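Local coordinates for protein membrane attack complex assembly inhibitor BGA71 (Borreliella bavariensis, PDB 6FMH) that inhibits assembly of the complement membrane attack complex and, as an outer surface protein, probably helps the Lyme disease spirochaete evade killing by host serum, at residues Gln37-Leu42 with Lys75-Lys80; Arg63-Ser68 with Gln149-Lys154; Lys89-Tyr94 with Asn172-Ala177. All blocks are in the same frame, centred on the assembly; numbering follows the deposited sequence.

Contact 1 of 3, residues Gln37-Leu42 with Lys75-Lys80; sequences QGINFL and KINTLK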
loop_
_atom_site.group_PDB
_atom_site.type_symbol
_atom_site.label_atom_id
_atom_site.label_comp_id
_atom_site.label_asym_id
_atom_site.label_seq_id
_atom_site.Cartn_x
_atom_site.Cartn_y
_atom_site.Cartn_z
ATOM N N GLN A 37 14.922 18.226 -4.944
ATOM C CA GLN A 37 15.975 19.046 -5.505
ATOM C C GLN A 37 15.851 19.322 -7.028
ATOM O O GLN A 37 16.847 19.625 -7.698
ATOM C CB GLN A 37 17.332 18.343 -5.175
ATOM C CG GLN A 37 17.618 18.259 -3.644
ATOM C CD GLN A 37 18.030 19.596 -3.137
ATOM O OE1 GLN A 37 17.338 20.308 -2.357
ATOM N NE2 GLN A 37 19.177 19.977 -3.596
ATOM N N GLY A 38 14.656 19.172 -7.591
ATOM C CA GLY A 38 14.388 19.594 -8.986
ATOM C C GLY A 38 14.833 18.681 -10.127
ATOM O O GLY A 38 14.572 18.973 -11.281
ATOM N N ILE A 39 15.514 17.584 -9.822
ATOM C CA ILE A 39 15.772 16.515 -10.813
ATOM C C ILE A 39 14.419 15.924 -11.234
ATOM O O ILE A 39 13.719 15.369 -10.389
ATOM C CB ILE A 39 16.685 15.422 -10.193
ATOM C CG1 ILE A 39 17.099 14.294 -11.143
ATOM C CG2 ILE A 39 16.026 14.749 -9.005
ATOM C CD1 ILE A 39 18.413 13.683 -10.692
ATOM N N ASN A 40 14.026 16.099 -12.494
ATOM C CA ASN A 40 12.686 15.669 -12.917
ATOM C C ASN A 40 12.920 14.444 -13.758
ATOM O O ASN A 40 12.988 14.482 -14.998
ATOM C CB ASN A 40 11.844 16.752 -13.650
ATOM C CG ASN A 40 10.306 16.547 -13.521
ATOM O OD1 ASN A 40 9.817 15.448 -13.386
ATOM N ND2 ASN A 40 9.555 17.658 -13.570
ATOM N N PHE A 41 13.157 13.347 -13.064
ATOM C CA PHE A 41 13.698 12.137 -13.693
ATOM C C PHE A 41 12.877 11.705 -14.888
ATOM O O PHE A 41 13.423 11.320 -15.922
ATOM C CB PHE A 41 13.831 11.025 -12.635
ATOM C CG PHE A 41 14.255 9.700 -13.190
ATOM C CD1 PHE A 41 15.393 9.580 -14.012
ATOM C CD2 PHE A 41 13.500 8.571 -12.932
ATOM C CE1 PHE A 41 15.749 8.360 -14.560
ATOM C CE2 PHE A 41 13.864 7.339 -13.475
ATOM C CZ PHE A 41 14.981 7.235 -14.302
ATOM N N LEU A 42 11.571 11.777 -14.784
ATOM C CA LEU A 42 10.735 11.286 -15.848
ATOM C C LEU A 42 9.995 12.403 -16.541
ATOM O O LEU A 42 8.962 12.168 -17.171
ATOM C CB LEU A 42 9.731 10.249 -15.303
ATOM C CG LEU A 42 10.347 8.960 -14.734
ATOM C CD1 LEU A 42 9.313 8.185 -13.977
ATOM C CD2 LEU A 42 10.922 8.076 -15.809
ATOM N N LYS A 75 24.137 8.979 -11.110
ATOM C CA LYS A 75 23.674 7.796 -11.785
ATOM C C LYS A 75 22.252 7.903 -12.357
ATOM O O LYS A 75 21.995 7.479 -13.491
ATOM C CB LYS A 75 23.749 6.623 -10.816
ATOM C CG LYS A 75 25.182 6.271 -10.448
ATOM C CD LYS A 75 25.234 5.069 -9.543
ATOM C CE LYS A 75 26.651 4.566 -9.378
ATOM N NZ LYS A 75 26.683 3.079 -9.388
ATOM N N ILE A 76 21.344 8.498 -11.594
ATOM C CA ILE A 76 19.990 8.656 -12.039
ATOM C C ILE A 76 19.958 9.588 -13.224
ATOM O O ILE A 76 19.114 9.453 -14.114
ATOM C CB ILE A 76 19.106 9.268 -10.921
ATOM C CG1 ILE A 76 18.897 8.279 -9.784
ATOM C CG2 ILE A 76 17.731 9.706 -11.442
ATOM C CD1 ILE A 76 18.464 8.945 -8.495
ATOM N N ASN A 77 20.784 10.618 -13.168
ATOM C CA ASN A 77 20.837 11.579 -14.266
ATOM C C ASN A 77 21.344 10.938 -15.535
ATOM O O ASN A 77 20.878 11.238 -16.613
ATOM C CB ASN A 77 21.707 12.786 -13.890
ATOM C CG ASN A 77 20.991 13.794 -13.031
ATOM O OD1 ASN A 77 21.530 14.189 -11.999
ATOM N ND2 ASN A 77 19.810 14.241 -13.425
ATOM N N THR A 78 22.315 10.069 -15.401
ATOM C CA THR A 78 22.854 9.334 -16.555
ATOM C C THR A 78 21.796 8.468 -17.198
ATOM O O THR A 78 21.691 8.400 -18.443
ATOM C CB THR A 78 23.987 8.426 -16.084
ATOM O OG1 THR A 78 24.881 9.216 -15.273
ATOM C CG2 THR A 78 24.733 7.844 -17.221
ATOM N N LEU A 79 21.019 7.796 -16.348
ATOM C CA LEU A 79 19.975 6.953 -16.836
ATOM C C LEU A 79 18.940 7.808 -17.535
ATOM O O LEU A 79 18.336 7.398 -18.523
ATOM C CB LEU A 79 19.319 6.176 -15.687
ATOM C CG LEU A 79 18.120 5.255 -16.067
ATOM C CD1 LEU A 79 18.308 4.479 -17.363
ATOM C CD2 LEU A 79 17.831 4.267 -14.965
ATOM N N LYS A 80 18.699 8.981 -16.983
ATOM C CA LYS A 80 17.781 9.941 -17.589
ATOM C C LYS A 80 18.225 10.305 -19.008
ATOM O O LYS A 80 17.434 10.351 -19.938
ATOM C CB LYS A 80 17.727 11.174 -16.710
ATOM C CG LYS A 80 16.909 12.289 -17.274
ATOM C CD LYS A 80 16.669 13.404 -16.249
ATOM C CE LYS A 80 15.987 14.557 -16.964
ATOM N NZ LYS A 80 15.534 15.622 -16.040
#
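Phe-41 has CG anti to the backbone N (chi1 175°), and from there its ring extends to helix 73-88, while Lys-80, its CG also anti to N (chi1 175°) and its chain extended beyond, runs back from the helix to the loop. The ring crosses the side chain of Ile-76 at about a right angle, and its CD1 lies 3.5 Å from Ile-76 CG2. One turn further on, Phe-41 CZ comes 4.1 Å from CG of Leu-79. The backbone N of Lys-80 lies at the rim of the ring, in its plane, and Lys-80 CB lies 3.9 Å from Phe-41 CD1. Lys-80 NZ then donates a hydrogen bond of 3.0 Å to Asn-40 O. The ammonium stands well above the carbonyl plane, at a C=O...N angle of 114°, and ties a loop with no regular structure to the helix. Ile-39 completes the apolar side: its CD1 sits 4.1 Å from Ile-76 CG2, and its tip meets the tip of Asn-77. The loop joins helix 12-36 to the short helix 43-46 within this all-helical protein. Phe-41 and Leu-79 also pack on Ile-65 of helix 55-68, Leu-79 touches Leu-155 and Ile-159 of helix 127-163, and Ile-39 and Ile-76 share Ile-34 of helix 12-36.

Contact 2 of 3, residues Arg63-Ser68 with Gln149-Lys154; sequences RTIYSS and QNFAKK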
loop_
_atom_site.group_PDB
_atom_site.type_symbol
_atom_site.label_atom_id
_atom_site.label_comp_id
_atom_site.label_asym_id
_atom_site.label_seq_id
_atom_site.Cartn_x
_atom_site.Cartn_y
_atom_site.Cartn_z
ATOM N N ARG A 63 10.885 3.752 -7.304
ATOM C CA ARG A 63 11.233 2.824 -6.226
ATOM C C ARG A 63 12.277 1.835 -6.713
ATOM O O ARG A 63 13.303 1.614 -6.071
ATOM C CB ARG A 63 10.000 2.084 -5.708
ATOM C CG ARG A 63 8.994 2.957 -4.967
ATOM C CD ARG A 63 7.523 2.421 -4.835
ATOM N NE ARG A 63 7.535 1.390 -3.814
ATOM C CZ ARG A 63 6.544 0.518 -3.537
ATOM N NH1 ARG A 63 5.384 0.588 -4.122
ATOM N NH2 ARG A 63 6.732 -0.387 -2.591
ATOM N N THR A 64 12.034 1.249 -7.882
ATOM C CA THR A 64 12.983 0.241 -8.422
ATOM C C THR A 64 14.272 0.845 -8.896
ATOM O O THR A 64 15.327 0.451 -8.506
ATOM C CB THR A 64 12.360 -0.617 -9.556
ATOM O OG1 THR A 64 11.489 -1.613 -8.988
ATOM C CG2 THR A 64 13.434 -1.371 -10.290
ATOM N N ILE A 65 14.149 1.922 -9.645
ATOM C CA ILE A 65 15.326 2.578 -10.248
ATOM C C ILE A 65 16.240 3.160 -9.205
ATOM O O ILE A 65 17.409 2.833 -9.157
ATOM C CB ILE A 65 14.908 3.726 -11.212
ATOM C CG1 ILE A 65 14.027 3.216 -12.351
ATOM C CG2 ILE A 65 16.133 4.452 -11.769
ATOM C CD1 ILE A 65 14.770 2.787 -13.563
ATOM N N TYR A 66 15.682 4.013 -8.350
ATOM C CA TYR A 66 16.460 4.779 -7.374
ATOM C C TYR A 66 17.101 3.862 -6.387
ATOM O O TYR A 66 18.240 4.088 -5.959
ATOM C CB TYR A 66 15.563 5.759 -6.645
ATOM C CG TYR A 66 15.149 7.017 -7.420
ATOM C CD1 TYR A 66 15.091 7.048 -8.789
ATOM C CD2 TYR A 66 14.819 8.171 -6.731
ATOM C CE1 TYR A 66 14.696 8.170 -9.459
ATOM C CE2 TYR A 66 14.442 9.313 -7.383
ATOM C CZ TYR A 66 14.394 9.308 -8.762
ATOM O OH TYR A 66 13.969 10.436 -9.421
ATOM N N SER A 67 16.362 2.849 -5.970
ATOM C CA SER A 67 16.906 1.888 -4.994
ATOM C C SER A 67 18.000 1.151 -5.707
ATOM O O SER A 67 18.976 0.774 -5.075
ATOM C CB SER A 67 15.838 0.909 -4.423
ATOM O OG SER A 67 15.471 -0.059 -5.389
ATOM N N SER A 68 17.806 0.903 -6.994
ATOM C CA SER A 68 18.785 0.162 -7.773
ATOM C C SER A 68 20.087 0.921 -7.962
ATOM O O SER A 68 21.178 0.350 -7.915
ATOM C CB SER A 68 18.227 -0.219 -9.149
ATOM O OG SER A 68 17.206 -1.230 -9.063
ATOM N N GLN A 149 16.980 -7.239 -7.399
ATOM C CA GLN A 149 18.435 -7.163 -7.178
ATOM C C GLN A 149 19.175 -7.413 -8.476
ATOM O O GLN A 149 20.215 -6.838 -8.700
ATOM C CB GLN A 149 18.882 -8.141 -6.066
ATOM C CG GLN A 149 18.692 -7.612 -4.660
ATOM C CD GLN A 149 18.709 -8.726 -3.627
ATOM O OE1 GLN A 149 19.521 -9.654 -3.709
ATOM N NE2 GLN A 149 17.803 -8.645 -2.640
ATOM N N ASN A 150 18.719 -8.396 -9.253
ATOM C CA ASN A 150 19.475 -8.773 -10.462
ATOM C C ASN A 150 19.333 -7.692 -11.457
ATOM O O ASN A 150 20.312 -7.298 -12.078
ATOM C CB ASN A 150 19.026 -10.101 -11.057
ATOM C CG ASN A 150 19.195 -11.259 -10.111
ATOM O OD1 ASN A 150 18.369 -12.189 -10.081
ATOM N ND2 ASN A 150 20.268 -11.257 -9.359
ATOM N N PHE A 151 18.142 -7.136 -11.566
ATOM C CA PHE A 151 17.977 -5.933 -12.378
ATOM C C PHE A 151 18.926 -4.790 -11.975
ATOM O O PHE A 151 19.485 -4.131 -12.809
ATOM C CB PHE A 151 16.527 -5.442 -12.310
ATOM C CG PHE A 151 16.337 -4.054 -12.866
ATOM C CD1 PHE A 151 16.127 -3.837 -14.254
ATOM C CD2 PHE A 151 16.376 -2.955 -12.032
ATOM C CE1 PHE A 151 15.966 -2.550 -14.756
ATOM C CE2 PHE A 151 16.208 -1.686 -12.538
ATOM C CZ PHE A 151 16.011 -1.468 -13.897
ATOM N N ALA A 152 19.055 -4.551 -10.673
ATOM C CA ALA A 152 19.868 -3.468 -10.135
ATOM C C ALA A 152 21.323 -3.697 -10.496
ATOM O O ALA A 152 22.046 -2.782 -10.908
ATOM C CB ALA A 152 19.677 -3.375 -8.633
ATOM N N LYS A 153 21.765 -4.938 -10.324
ATOM C CA LYS A 153 23.133 -5.294 -10.661
ATOM C C LYS A 153 23.342 -4.927 -12.146
ATOM O O LYS A 153 24.192 -4.102 -12.465
ATOM C CB LYS A 153 23.371 -6.760 -10.394
ATOM C CG LYS A 153 24.814 -7.133 -10.091
ATOM C CD LYS A 153 25.173 -6.851 -8.621
ATOM C CE LYS A 153 26.650 -7.230 -8.330
ATOM N NZ LYS A 153 27.112 -6.788 -6.977
ATOM N N LYS A 154 22.445 -5.416 -12.996
ATOM C CA LYS A 154 22.481 -5.105 -14.390
ATOM C C LYS A 154 22.445 -3.634 -14.678
ATOM O O LYS A 154 23.173 -3.163 -15.542
ATOM C CB LYS A 154 21.317 -5.746 -15.119
ATOM C CG LYS A 154 21.590 -5.940 -16.607
ATOM C CD LYS A 154 22.307 -7.247 -16.860
ATOM C CE LYS A 154 22.864 -7.347 -18.263
ATOM N NZ LYS A 154 24.357 -7.373 -18.338
#
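Phe-151, its CB pointing toward helix 55-68 and CG anti to the backbone N (chi1 167°), meets three residues of that helix with its ring. Its CE2 is 3.6 Å from Thr-64 CG2. Ser-68 OG lies at the rim in the plane of the ring, 3.5 Å from Phe-151 CD2, and Ile-65 CD1 comes to the edge at Phe-151 CZ, 4.4 Å away. The Thr-64 hydroxyl forms a hydrogen bond with Gln-108 OE1 of helix 90-123. Val-104 and Ile-107 of helix 90-123 also touch the Phe-151 ring, which places it in the buried core of the BbCRASP-1-family helical domain. Here helices 55-68 and 127-163 pass at -58°, their local axes 9.4 Å apart at the closest. Next along the chain, the backbones come close at Ala-152: its CA is 4.5 Å from Ser-68 CA, and its CB is 3.5 Å from Ser-68 CB. The serine hydroxyl turns back into its own helix, where Ser-68 OG donates to Thr-64 O at 2.6 Å. That carbonyl also receives Ser-68 N, from the opposite face of its plane. Beyond the segment, Asn-156 ND2 donates to both Ser-68 O and Ala-152 O, bridging the two helices just where the first one ends.

Contact 3 of 3, residues Lys89-Tyr94 with Asn172-Ala177; sequences KLQHRY and NVDALA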
loop_
_atom_site.group_PDB
_atom_site.type_symbol
_atom_site.label_atom_id
_atom_site.label_comp_id
_atom_site.label_asym_id
_atom_site.label_seq_id
_atom_site.Cartn_x
_atom_site.Cartn_y
_atom_site.Cartn_z
ATOM N N LYS A 89 14.691 9.778 -30.276
ATOM C CA LYS A 89 14.782 9.152 -31.581
ATOM C C LYS A 89 13.555 8.313 -31.818
ATOM O O LYS A 89 13.451 7.205 -31.316
ATOM C CB LYS A 89 16.034 8.303 -31.687
ATOM C CG LYS A 89 17.240 9.110 -32.155
ATOM C CD LYS A 89 17.242 9.200 -33.665
ATOM C CE LYS A 89 18.499 9.870 -34.195
ATOM N NZ LYS A 89 18.475 9.874 -35.683
ATOM N N LEU A 90 12.663 8.828 -32.644
ATOM C CA LEU A 90 11.407 8.166 -32.952
ATOM C C LEU A 90 11.572 6.665 -33.180
ATOM O O LEU A 90 10.885 5.871 -32.551
ATOM C CB LEU A 90 10.767 8.818 -34.163
ATOM C CG LEU A 90 10.227 10.215 -33.886
ATOM C CD1 LEU A 90 9.666 10.809 -35.156
ATOM C CD2 LEU A 90 9.203 10.297 -32.778
ATOM N N GLN A 91 12.530 6.279 -34.020
ATOM C CA GLN A 91 12.812 4.836 -34.255
ATOM C C GLN A 91 12.859 4.007 -32.947
ATOM O O GLN A 91 12.311 2.906 -32.907
ATOM C CB GLN A 91 14.112 4.572 -35.036
ATOM C CG GLN A 91 14.326 5.546 -36.188
ATOM C CD GLN A 91 15.249 6.692 -35.809
ATOM O OE1 GLN A 91 16.435 6.465 -35.618
ATOM N NE2 GLN A 91 14.718 7.927 -35.734
ATOM N N HIS A 92 13.501 4.557 -31.907
ATOM C CA HIS A 92 13.755 3.828 -30.678
ATOM C C HIS A 92 12.945 4.297 -29.477
ATOM O O HIS A 92 13.121 3.774 -28.373
ATOM C CB HIS A 92 15.235 3.908 -30.316
ATOM C CG HIS A 92 16.136 3.381 -31.376
ATOM N ND1 HIS A 92 17.216 4.098 -31.840
ATOM C CD2 HIS A 92 16.115 2.228 -32.079
ATOM C CE1 HIS A 92 17.825 3.407 -32.782
ATOM N NE2 HIS A 92 17.186 2.261 -32.931
ATOM N N ARG A 93 12.058 5.263 -29.672
ATOM C CA ARG A 93 11.251 5.727 -28.559
ATOM C C ARG A 93 10.710 4.537 -27.752
ATOM O O ARG A 93 10.810 4.503 -26.530
ATOM C CB ARG A 93 10.125 6.632 -29.019
ATOM C CG ARG A 93 9.579 7.461 -27.853
ATOM C CD ARG A 93 8.425 8.415 -28.183
ATOM N NE ARG A 93 9.043 9.670 -28.674
ATOM C CZ ARG A 93 8.462 10.762 -29.184
ATOM N NH1 ARG A 93 7.168 10.826 -29.360
ATOM N NH2 ARG A 93 9.210 11.795 -29.546
ATOM N N TYR A 94 10.153 3.553 -28.456
ATOM C CA TYR A 94 9.444 2.444 -27.821
ATOM C C TYR A 94 10.292 1.684 -26.817
ATOM O O TYR A 94 9.799 1.150 -25.841
ATOM C CB TYR A 94 8.920 1.476 -28.895
ATOM C CG TYR A 94 9.964 0.540 -29.449
ATOM C CD1 TYR A 94 10.858 0.955 -30.428
ATOM C CD2 TYR A 94 10.087 -0.751 -28.953
ATOM C CE1 TYR A 94 11.828 0.093 -30.928
ATOM C CE2 TYR A 94 11.053 -1.632 -29.438
ATOM C CZ TYR A 94 11.920 -1.207 -30.437
ATOM O OH TYR A 94 12.884 -2.083 -30.896
ATOM N N ASN A 172 26.387 6.319 -30.043
ATOM C CA ASN A 172 25.558 5.773 -31.098
ATOM C C ASN A 172 24.254 5.301 -30.553
ATOM O O ASN A 172 24.197 4.288 -29.843
ATOM C CB ASN A 172 26.325 4.617 -31.745
ATOM C CG ASN A 172 25.729 4.176 -33.067
ATOM O OD1 ASN A 172 24.558 4.413 -33.349
ATOM N ND2 ASN A 172 26.545 3.537 -33.885
ATOM N N VAL A 173 23.208 6.069 -30.819
ATOM C CA VAL A 173 21.868 5.710 -30.358
ATOM C C VAL A 173 21.432 4.345 -30.821
ATOM O O VAL A 173 20.859 3.610 -30.036
ATOM C CB VAL A 173 20.701 6.594 -30.805
ATOM C CG1 VAL A 173 19.685 6.581 -29.669
ATOM C CG2 VAL A 173 21.097 8.002 -31.134
ATOM N N ASP A 174 21.707 4.004 -32.073
ATOM C CA ASP A 174 21.381 2.673 -32.575
ATOM C C ASP A 174 22.076 1.584 -31.780
ATOM O O ASP A 174 21.473 0.604 -31.401
ATOM C CB ASP A 174 21.767 2.556 -34.041
ATOM C CG ASP A 174 20.921 3.461 -34.930
ATOM O OD1 ASP A 174 19.784 3.797 -34.591
ATOM O OD2 ASP A 174 21.393 3.859 -35.978
ATOM N N ALA A 175 23.342 1.824 -31.453
ATOM C CA ALA A 175 24.088 0.900 -30.621
ATOM C C ALA A 175 23.401 0.846 -29.286
ATOM O O ALA A 175 23.172 -0.236 -28.754
ATOM C CB ALA A 175 25.546 1.335 -30.473
ATOM N N LEU A 176 23.085 2.035 -28.751
ATOM C CA LEU A 176 22.445 2.152 -27.443
ATOM C C LEU A 176 21.171 1.316 -27.403
ATOM O O LEU A 176 20.997 0.484 -26.514
ATOM C CB LEU A 176 22.104 3.592 -27.143
ATOM C CG LEU A 176 21.399 3.828 -25.800
ATOM C CD1 LEU A 176 22.299 3.400 -24.669
ATOM C CD2 LEU A 176 21.042 5.306 -25.685
ATOM N N ALA A 177 20.338 1.485 -28.433
ATOM C CA ALA A 177 19.084 0.762 -28.555
ATOM C C ALA A 177 19.306 -0.746 -28.541
ATOM O O ALA A 177 18.532 -1.475 -27.905
ATOM C CB ALA A 177 18.388 1.138 -29.827
#
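A CH-pi contact between Ala-177 and His-92 carries this contact. The methyl CB of Ala-177 sits over the face of the His-92 imidazole, 3.4 Å from the ring centroid and 12° off the normal. On the opposite face lies Gln-91 CB, 4.2 Å above the ring plane, so the imidazole is sandwiched between a methylene of its own helix and a methyl of the other. His-92 CG is anti to the carbonyl carbon (chi1 -58°), beside the backbone N, on a CB that points toward helix 173-183. Apolar packing follows at the helix starts, where Lys-89 CG and Val-173 CG2 meet at 4.1 Å. Leu-86 of helix 73-88 touches both His-92 and Val-173. The segments lie at the N-terminal ends of helices 90-123 and 173-183, which run nearly parallel here, at 18°, with local axes 10.4 Å apart, at the surface of the all-helical fold. Asn-172 is the N-cap of the second: its OD1 accepts weak bonds from Ala-175 N at 3.4 Å and Asp-174 N at 3.2 Å. Among the charged and polar groups, the Asp-174 carboxylate comes to the edge of the His-92 ring, but the approach is too tight in the model and its details are doubtful. Lys-89 NZ stands 6.3 Å from Asp-174 OD1, too far for contact, though its charge could still help to balance that of the carboxylate.

From the N terminus, helix 12-36 runs into the loop 37-42, which contact 1 joins to helix 73-88, closing a loop of 32 residues. Contact 2 starts inside that loop, at 63-68, and closes only at 149-154, so the two cross. They also touch, through Tyr-66 against Phe-41 and Ile-76, making one continuous packed region of helices 55-68, 73-88 and 127-163. Contact 3 opens at 89-94, after contact 1 has closed, and ends at 172-177, crossing contact 2 in turn. It lies apart, its nearest atoms about 8 Å from contact 1 and about 11 Å from contact 2, and ties helix 173-183 to helix 90-123.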